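Pilin (Streptococcus pyogenes serotype M1, PDB 3GLD) builds the shaft of the streptococcal pilus, stacking head to tail through intermolecular isopeptide bonds so that the bacterium can adhere to host cells, aggregate and form biofilm. Local coordinates at residues 196-201 with 231-236; 160-165 with 282-287. The protein carries 2 engineered substitutions. All blocks are in the same frame, centred on the assembly; numbering follows the deposited sequence.

Contact 1 of 2, residues 196-201 with 231-236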
ATOM      1  N   LYS A 196      -0.561   2.476  15.180  1.00 28.82           N
ATOM      2  CA  LYS A 196       0.810   2.453  15.721  1.00 28.54           C
ATOM      3  C   LYS A 196       1.869   2.390  14.637  1.00 28.08           C
ATOM      4  O   LYS A 196       1.697   1.694  13.629  1.00 27.62           O
ATOM      5  CB  LYS A 196       1.022   1.244  16.655  1.00 28.10           C
ATOM      6  CG  LYS A 196       0.039   1.127  17.856  1.00 30.89           C
ATOM      7  CD  LYS A 196       0.313   2.113  18.950  1.00 33.33           C
ATOM      8  CE  LYS A 196      -0.586   1.842  20.186  1.00 35.30           C
ATOM      9  NZ  LYS A 196      -1.904   2.556  20.107  1.00 36.38           N
ATOM     10  N   VAL A 197       2.976   3.103  14.863  1.00 27.56           N
ATOM     11  CA  VAL A 197       4.183   2.946  14.063  1.00 26.72           C
ATOM     12  C   VAL A 197       5.354   2.540  14.951  1.00 26.40           C
ATOM     13  O   VAL A 197       5.404   2.896  16.154  1.00 26.82           O
ATOM     14  CB  VAL A 197       4.569   4.225  13.256  1.00 27.39           C
ATOM     15  CG1 VAL A 197       3.415   4.660  12.353  1.00 28.80           C
ATOM     16  CG2 VAL A 197       5.009   5.349  14.168  1.00 26.67           C
ATOM     17  N   MET A 198       6.286   1.803  14.362  1.00 24.95           N
ATOM     18  CA  MET A 198       7.393   1.238  15.089  1.00 25.70           C
ATOM     19  C   MET A 198       8.554   2.228  15.129  1.00 25.78           C
ATOM     20  O   MET A 198       8.911   2.825  14.107  1.00 24.84           O
ATOM     21  CB  MET A 198       7.864  -0.044  14.438  1.00 25.47           C
ATOM     22  CG  MET A 198       6.783  -1.110  14.359  1.00 28.31           C
ATOM     23  SD  MET A 198       7.245  -2.449  13.251  1.00 32.42           S
ATOM     24  CE  MET A 198       8.428  -3.381  14.216  1.00 30.73           C
ATOM     25  N   ILE A 199       9.146   2.361  16.311  1.00 25.35           N
ATOM     26  CA  ILE A 199      10.285   3.247  16.529  1.00 25.94           C
ATOM     27  C   ILE A 199      11.441   2.470  17.158  1.00 26.52           C
ATOM     28  O   ILE A 199      11.232   1.721  18.126  1.00 26.43           O
ATOM     29  CB  ILE A 199       9.868   4.450  17.395  1.00 25.60           C
ATOM     30  CG1 ILE A 199       8.898   5.320  16.588  1.00 25.05           C
ATOM     31  CG2 ILE A 199      11.117   5.288  17.841  1.00 26.38           C
ATOM     32  CD1 ILE A 199       8.386   6.528  17.296  1.00 24.91           C
ATOM     33  N   GLU A 200      12.641   2.637  16.600  1.00 26.06           N
ATOM     34  CA  GLU A 200      13.863   2.032  17.131  1.00 27.80           C
ATOM     35  C   GLU A 200      14.790   3.136  17.605  1.00 27.31           C
ATOM     36  O   GLU A 200      15.061   4.044  16.842  1.00 27.37           O
ATOM     37  CB  GLU A 200      14.619   1.224  16.062  1.00 28.03           C
ATOM     38  CG  GLU A 200      13.979  -0.092  15.656  1.00 34.10           C
ATOM     39  CD  GLU A 200      14.831  -0.879  14.640  1.00 40.07           C
ATOM     40  OE1 GLU A 200      15.912  -0.384  14.227  1.00 41.37           O
ATOM     41  OE2 GLU A 200      14.406  -1.989  14.250  1.00 42.36           O
ATOM     42  N   LYS A 201      15.258   3.055  18.857  1.00 27.21           N
ATOM     43  CA  LYS A 201      16.224   4.002  19.400  1.00 26.47           C
ATOM     44  C   LYS A 201      17.584   3.340  19.496  1.00 26.56           C
ATOM     45  O   LYS A 201      17.707   2.252  20.071  1.00 26.34           O
ATOM     46  CB  LYS A 201      15.789   4.535  20.786  1.00 27.43           C
ATOM     47  CG  LYS A 201      16.824   5.489  21.408  1.00 27.39           C
ATOM     48  CD  LYS A 201      16.296   6.210  22.656  1.00 29.01           C
ATOM     49  CE  LYS A 201      17.465   6.822  23.417  1.00 29.24           C
ATOM     50  NZ  LYS A 201      17.058   7.705  24.539  1.00 27.97           N
ATOM     51  N   LYS A 231      14.510   6.053  14.906  1.00 22.63           N
ATOM     52  CA  LYS A 231      14.114   5.813  13.534  1.00 23.12           C
ATOM     53  C   LYS A 231      12.700   5.206  13.563  1.00 23.09           C
ATOM     54  O   LYS A 231      12.487   4.131  14.141  1.00 22.39           O
ATOM     55  CB  LYS A 231      15.087   4.852  12.846  1.00 22.99           C
ATOM     56  CG  LYS A 231      14.876   4.765  11.305  1.00 25.75           C
ATOM     57  CD  LYS A 231      15.492   3.527  10.692  1.00 29.38           C
ATOM     58  CE  LYS A 231      16.989   3.508  10.817  1.00 34.75           C
ATOM     59  NZ  LYS A 231      17.601   2.494   9.894  1.00 35.10           N
ATOM     60  N   VAL A 232      11.755   5.925  12.971  1.00 22.59           N
ATOM     61  CA  VAL A 232      10.430   5.402  12.701  1.00 23.50           C
ATOM     62  C   VAL A 232      10.631   4.475  11.484  1.00 23.44           C
ATOM     63  O   VAL A 232      10.936   4.939  10.385  1.00 22.92           O
ATOM     64  CB  VAL A 232       9.454   6.548  12.396  1.00 23.08           C
ATOM     65  CG1 VAL A 232       8.019   6.014  12.148  1.00 24.60           C
ATOM     66  CG2 VAL A 232       9.442   7.543  13.528  1.00 24.21           C
ATOM     67  N   THR A 233      10.550   3.169  11.707  1.00 23.54           N
ATOM     68  CA  THR A 233      10.953   2.209  10.674  1.00 24.27           C
ATOM     69  C   THR A 233       9.863   1.859   9.648  1.00 24.02           C
ATOM     70  O   THR A 233      10.173   1.293   8.598  1.00 24.05           O
ATOM     71  CB  THR A 233      11.470   0.888  11.286  1.00 24.36           C
ATOM     72  OG1 THR A 233      10.408   0.243  12.010  1.00 26.44           O
ATOM     73  CG2 THR A 233      12.608   1.160  12.223  1.00 24.65           C
ATOM     74  N   ASN A 234       8.611   2.184   9.950  1.00 23.66           N
ATOM     75  CA  ASN A 234       7.492   1.920   9.013  1.00 23.51           C
ATOM     76  C   ASN A 234       6.574   3.132   8.848  1.00 24.00           C
ATOM     77  O   ASN A 234       5.361   3.013   8.896  1.00 24.61           O
ATOM     78  CB  ASN A 234       6.710   0.661   9.419  1.00 22.99           C
ATOM     79  CG  ASN A 234       6.038   0.774  10.783  1.00 24.23           C
ATOM     80  OD1 ASN A 234       6.358   1.653  11.578  1.00 24.61           O
ATOM     81  ND2 ASN A 234       5.083  -0.135  11.055  1.00 22.88           N
ATOM     82  N   LEU A 235       7.160   4.321   8.707  1.00 24.19           N
ATOM     83  CA  LEU A 235       6.378   5.535   8.480  1.00 23.85           C
ATOM     84  C   LEU A 235       5.670   5.452   7.123  1.00 24.09           C
ATOM     85  O   LEU A 235       6.322   5.289   6.102  1.00 23.70           O
ATOM     86  CB  LEU A 235       7.297   6.760   8.498  1.00 23.81           C
ATOM     87  CG  LEU A 235       6.653   8.142   8.328  1.00 24.38           C
ATOM     88  CD1 LEU A 235       5.736   8.456   9.481  1.00 24.64           C
ATOM     89  CD2 LEU A 235       7.742   9.200   8.208  1.00 25.46           C
ATOM     90  N   PRO A 236       4.328   5.563   7.106  1.00 24.39           N
ATOM     91  CA  PRO A 236       3.732   5.538   5.773  1.00 24.40           C
ATOM     92  C   PRO A 236       4.021   6.785   4.935  1.00 24.20           C
ATOM     93  O   PRO A 236       4.265   7.875   5.475  1.00 23.53           O
ATOM     94  CB  PRO A 236       2.224   5.401   6.048  1.00 24.04           C
ATOM     95  CG  PRO A 236       2.101   5.007   7.499  1.00 25.04           C
ATOM     96  CD  PRO A 236       3.320   5.556   8.181  1.00 24.21           C
TER
HETATM   97  O   HOH W   1       3.342  -0.401  13.385  1.00 26.22           O
HETATM   98  O   HOH W   2      11.297  -1.268  14.101  1.00 32.41           O

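Contact 2 of 2, residues 160-165 with 282-287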
ATOM      1  N   THR A 160       8.242   4.505   4.198  1.00 26.15           N
ATOM      2  CA  THR A 160       9.527   5.173   4.342  1.00 24.79           C
ATOM      3  C   THR A 160      10.051   5.127   5.787  1.00 24.33           C
ATOM      4  O   THR A 160       9.495   4.421   6.632  1.00 23.49           O
ATOM      5  CB  THR A 160       9.453   6.614   3.776  1.00 24.46           C
ATOM      6  OG1 THR A 160      10.766   7.182   3.701  1.00 26.78           O
ATOM      7  CG2 THR A 160       8.510   7.506   4.615  1.00 25.35           C
ATOM      8  N   THR A 161      11.161   5.820   6.055  1.00 23.99           N
ATOM      9  CA  THR A 161      11.678   5.921   7.418  1.00 23.88           C
ATOM     10  C   THR A 161      11.929   7.368   7.744  1.00 24.26           C
ATOM     11  O   THR A 161      12.209   8.170   6.832  1.00 24.81           O
ATOM     12  CB  THR A 161      13.001   5.165   7.613  1.00 24.08           C
ATOM     13  OG1 THR A 161      13.988   5.723   6.731  1.00 23.61           O
ATOM     14  CG2 THR A 161      12.823   3.661   7.326  1.00 24.61           C
ATOM     15  N   LEU A 162      11.810   7.694   9.041  1.00 23.63           N
ATOM     16  CA  LEU A 162      12.280   8.948   9.587  1.00 23.72           C
ATOM     17  C   LEU A 162      13.331   8.694  10.688  1.00 23.81           C
ATOM     18  O   LEU A 162      13.068   8.008  11.694  1.00 22.37           O
ATOM     19  CB  LEU A 162      11.112   9.783  10.120  1.00 23.60           C
ATOM     20  CG  LEU A 162      11.504  10.989  10.986  1.00 23.27           C
ATOM     21  CD1 LEU A 162      12.272  11.974  10.167  1.00 21.43           C
ATOM     22  CD2 LEU A 162      10.274  11.641  11.590  1.00 23.92           C
ATOM     23  N   THR A 163      14.535   9.219  10.467  1.00 23.37           N
ATOM     24  CA  THR A 163      15.633   9.115  11.438  1.00 24.16           C
ATOM     25  C   THR A 163      15.837  10.489  12.080  1.00 24.04           C
ATOM     26  O   THR A 163      15.911  11.502  11.392  1.00 23.53           O
ATOM     27  CB  THR A 163      16.919   8.627  10.740  1.00 24.84           C
ATOM     28  OG1 THR A 163      16.654   7.357  10.152  1.00 25.17           O
ATOM     29  CG2 THR A 163      18.137   8.470  11.710  1.00 25.79           C
ATOM     30  N   VAL A 164      15.876  10.532  13.409  1.00 24.84           N
ATOM     31  CA  VAL A 164      16.161  11.787  14.111  1.00 24.45           C
ATOM     32  C   VAL A 164      17.458  11.638  14.882  1.00 24.98           C
ATOM     33  O   VAL A 164      17.611  10.720  15.669  1.00 25.59           O
ATOM     34  CB  VAL A 164      15.005  12.217  15.080  1.00 25.27           C
ATOM     35  CG1 VAL A 164      15.342  13.584  15.765  1.00 22.21           C
ATOM     36  CG2 VAL A 164      13.678  12.292  14.332  1.00 21.45           C
ATOM     37  N   LYS A 165      18.397  12.541  14.637  1.00 24.90           N
ATOM     38  CA  LYS A 165      19.728  12.423  15.183  1.00 25.27           C
ATOM     39  C   LYS A 165      20.028  13.640  16.030  1.00 24.62           C
ATOM     40  O   LYS A 165      19.590  14.750  15.697  1.00 25.00           O
ATOM     41  CB  LYS A 165      20.760  12.370  14.050  1.00 25.49           C
ATOM     42  CG  LYS A 165      20.707  11.106  13.246  1.00 27.01           C
ATOM     43  CD  LYS A 165      21.641  11.159  12.012  1.00 29.74           C
ATOM     44  CE  LYS A 165      23.122  11.143  12.384  1.00 30.04           C
ATOM     45  NZ  LYS A 165      23.962  11.060  11.151  1.00 31.68           N
ATOM     46  N   LYS A 282      11.035   8.810  -0.038  1.00 26.59           N
ATOM     47  CA  LYS A 282      12.449   8.940   0.275  1.00 26.01           C
ATOM     48  C   LYS A 282      12.693   8.932   1.798  1.00 25.20           C
ATOM     49  O   LYS A 282      12.003   9.629   2.544  1.00 25.08           O
ATOM     50  CB  LYS A 282      12.982  10.257  -0.290  1.00 26.71           C
ATOM     51  CG  LYS A 282      12.791  10.423  -1.806  1.00 28.65           C
ATOM     52  CD  LYS A 282      13.725   9.498  -2.579  1.00 30.95           C
ATOM     53  CE  LYS A 282      13.659   9.755  -4.096  1.00 35.10           C
ATOM     54  NZ  LYS A 282      12.330   9.434  -4.651  1.00 34.88           N
ATOM     55  N   ASP A 283      13.696   8.174   2.230  1.00 23.91           N
ATOM     56  CA  ASP A 283      14.104   8.115   3.644  1.00 23.32           C
ATOM     57  C   ASP A 283      14.510   9.521   4.099  1.00 23.29           C
ATOM     58  O   ASP A 283      15.224  10.238   3.386  1.00 22.36           O
ATOM     59  CB  ASP A 283      15.277   7.159   3.813  1.00 23.18           C
ATOM     60  CG  ASP A 283      14.880   5.694   3.757  1.00 25.39           C
ATOM     61  OD1 ASP A 283      13.770   5.325   4.223  1.00 26.26           O
ATOM     62  OD2 ASP A 283      15.731   4.877   3.317  1.00 25.15           O
ATOM     63  N   MET A 284      14.024   9.935   5.264  1.00 22.37           N
ATOM     64  CA  MET A 284      14.285  11.278   5.764  1.00 22.55           C
ATOM     65  C   MET A 284      15.244  11.241   6.930  1.00 22.95           C
ATOM     66  O   MET A 284      15.036  10.466   7.856  1.00 22.71           O
ATOM     67  CB  MET A 284      12.974  11.946   6.195  1.00 22.47           C
ATOM     68  CG  MET A 284      13.166  13.297   6.932  1.00 24.34           C
ATOM     69  SD  MET A 284      13.930  14.566   5.907  1.00 29.15           S
ATOM     70  CE  MET A 284      12.480  15.249   5.076  1.00 25.67           C
ATOM     71  N   THR A 285      16.273  12.106   6.931  1.00 23.67           N
ATOM     72  CA  THR A 285      17.132  12.230   8.103  1.00 23.70           C
ATOM     73  C   THR A 285      17.151  13.666   8.607  1.00 24.26           C
ATOM     74  O   THR A 285      17.454  14.586   7.853  1.00 24.20           O
ATOM     75  CB  THR A 285      18.561  11.755   7.823  1.00 24.20           C
ATOM     76  OG1 THR A 285      18.520  10.408   7.397  1.00 23.74           O
ATOM     77  CG2 THR A 285      19.424  11.815   9.096  1.00 24.99           C
ATOM     78  N   ILE A 286      16.812  13.834   9.887  1.00 24.19           N
ATOM     79  CA  ILE A 286      16.731  15.131  10.519  1.00 24.56           C
ATOM     80  C   ILE A 286      17.694  15.146  11.704  1.00 25.04           C
ATOM     81  O   ILE A 286      17.566  14.342  12.634  1.00 24.59           O
ATOM     82  CB  ILE A 286      15.306  15.453  11.003  1.00 25.46           C
ATOM     83  CG1 ILE A 286      14.313  15.307   9.835  1.00 24.99           C
ATOM     84  CG2 ILE A 286      15.263  16.843  11.634  1.00 24.28           C
ATOM     85  CD1 ILE A 286      12.897  15.703  10.159  1.00 29.79           C
ATOM     86  N   THR A 287      18.647  16.076  11.646  1.00 24.56           N
ATOM     87  CA  THR A 287      19.696  16.199  12.648  1.00 24.48           C
ATOM     88  C   THR A 287      19.553  17.485  13.452  1.00 24.76           C
ATOM     89  O   THR A 287      19.535  18.586  12.897  1.00 23.92           O
ATOM     90  CB  THR A 287      21.053  16.169  11.975  1.00 24.36           C
ATOM     91  OG1 THR A 287      21.090  15.050  11.074  1.00 23.27           O
ATOM     92  CG2 THR A 287      22.218  16.072  13.023  1.00 23.38           C
TER
HETATM   93  O   HOH W   3      12.185   4.942   1.834  1.00 28.62           O
HETATM   94  O   HOH W   4      15.626   7.614   7.652  1.00 19.29           O
HETATM   95  O   HOH W   5      23.525  14.047  10.484  1.00 35.21           O

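Contact 1 of 2, residues 196-201 with 231-236
Two antiparallel strands run together only briefly before 231-236 turns a corner at Thr233 and Asn234, and a side chain then takes over the pairing. Glu200 and Lys231 form a hydrogen-bonded pair, Glu200 N reaching Lys231 O at 2.9 Å and Lys231 N reaching Glu200 O at 2.8 Å. Next, Thr233 N gives its hydrogen to Met198 O at 2.9 Å, from above the carbonyl plane. Met198 N, however, finds the amide oxygen of Asn234: OD1 accepts at 2.8 Å, in plane on a lone pair, with the hydrogen nearly in line (167°). Asn234 CG lies between its own N and carbonyl carbon (chi1 63°), which brings the amide up to the strand. Its ND2 serves a water held by Lys196 O, and also Asn31 O. A second water donates to Glu200 OE2 and accepts from Thr233 OG1, while Gln211 is the direct partner of that carboxylate oxygen. On the other face, Val232 CG1 meets Val197 CG2 at 3.7 Å and CG2 lies alongside Ile199 CG1. With oxygen and nitrogen both engaged, the partners of the buried Asn234 amide set which way round it lies, and it carries the backbone ladder past the corner.

Contact 2 of 2, residues 160-165 with 282-287
Strands 160-165 and 284-287 run parallel, 4.7 Å apart at their axes and 16° from exact alignment. Their ladder is regular: Met284 N to Thr161 O, Thr163 N to Met284 O, Ile286 N to Thr163 O and Lys165 N to Ile286 O, the middle two nearly along the C=O axes. Just before the second strand begins, Asp283 adds a side-chain bond. Thr161 OG1 donates to its OD1 at 2.5 Å, coming from above the carboxylate plane, and Thr161 N adds a weak bond to the same oxygen. The placing of OG1 between N and the carbonyl carbon (chi1 61°) turns it to this partner, and a water donates to Thr161 OG1 and to Met284 O and also binds Thr163 OG1. Lys165 can be followed outward along the face it shares with Thr285 and Thr287. CB lies 4.0 Å from both Ile286 O and Thr287 OG1; CG stands anti to the carbonyl carbon; CD rests on Thr285 CG2 at 3.7 Å; and after the bend at chi3 (69°), NZ gives a hydrogen to a water that donates to Thr287 OG1. The opposite face is apolar. Leu162 CD1 touches Met284 CG at 3.6 Å and Ile286 CD1 at 3.8 Å, with Tyr241 packed against all three residues. Val164 points to the same interior, its side chain about 7 Å from that of Glu245, the residue that autocatalyses the isopeptide bond between Lys166 and Asn290. The first and last strands of an all-beta pilin domain thus lie parallel, leading on to the lysine and asparagine of its intramolecular isopeptide cross-link.

In the fold
Strand 151-169 leads from the N-terminal part of the chain into the C-terminal domain, and segment 160-165 on it opens the long loop that contact 2 closes at 282-287, 117 residues on. Contact 1 lies wholly within that loop: after 196-201 the chain turns back along 210-215, the antiparallel neighbour of 196-202, and returns at 231-236 to pair with that strand, a much shorter closure. The two contacts meet through strand 229-236, which is antiparallel to 151-169; Val232 N probably bonds to Leu162 O, and Leu235 O to Thr160 N. Strand 160-165 therefore has 231-236 and 282-287 as neighbours, so both closures share one sheet, joining strands 196-202, 229-236, 151-169 and 284-291.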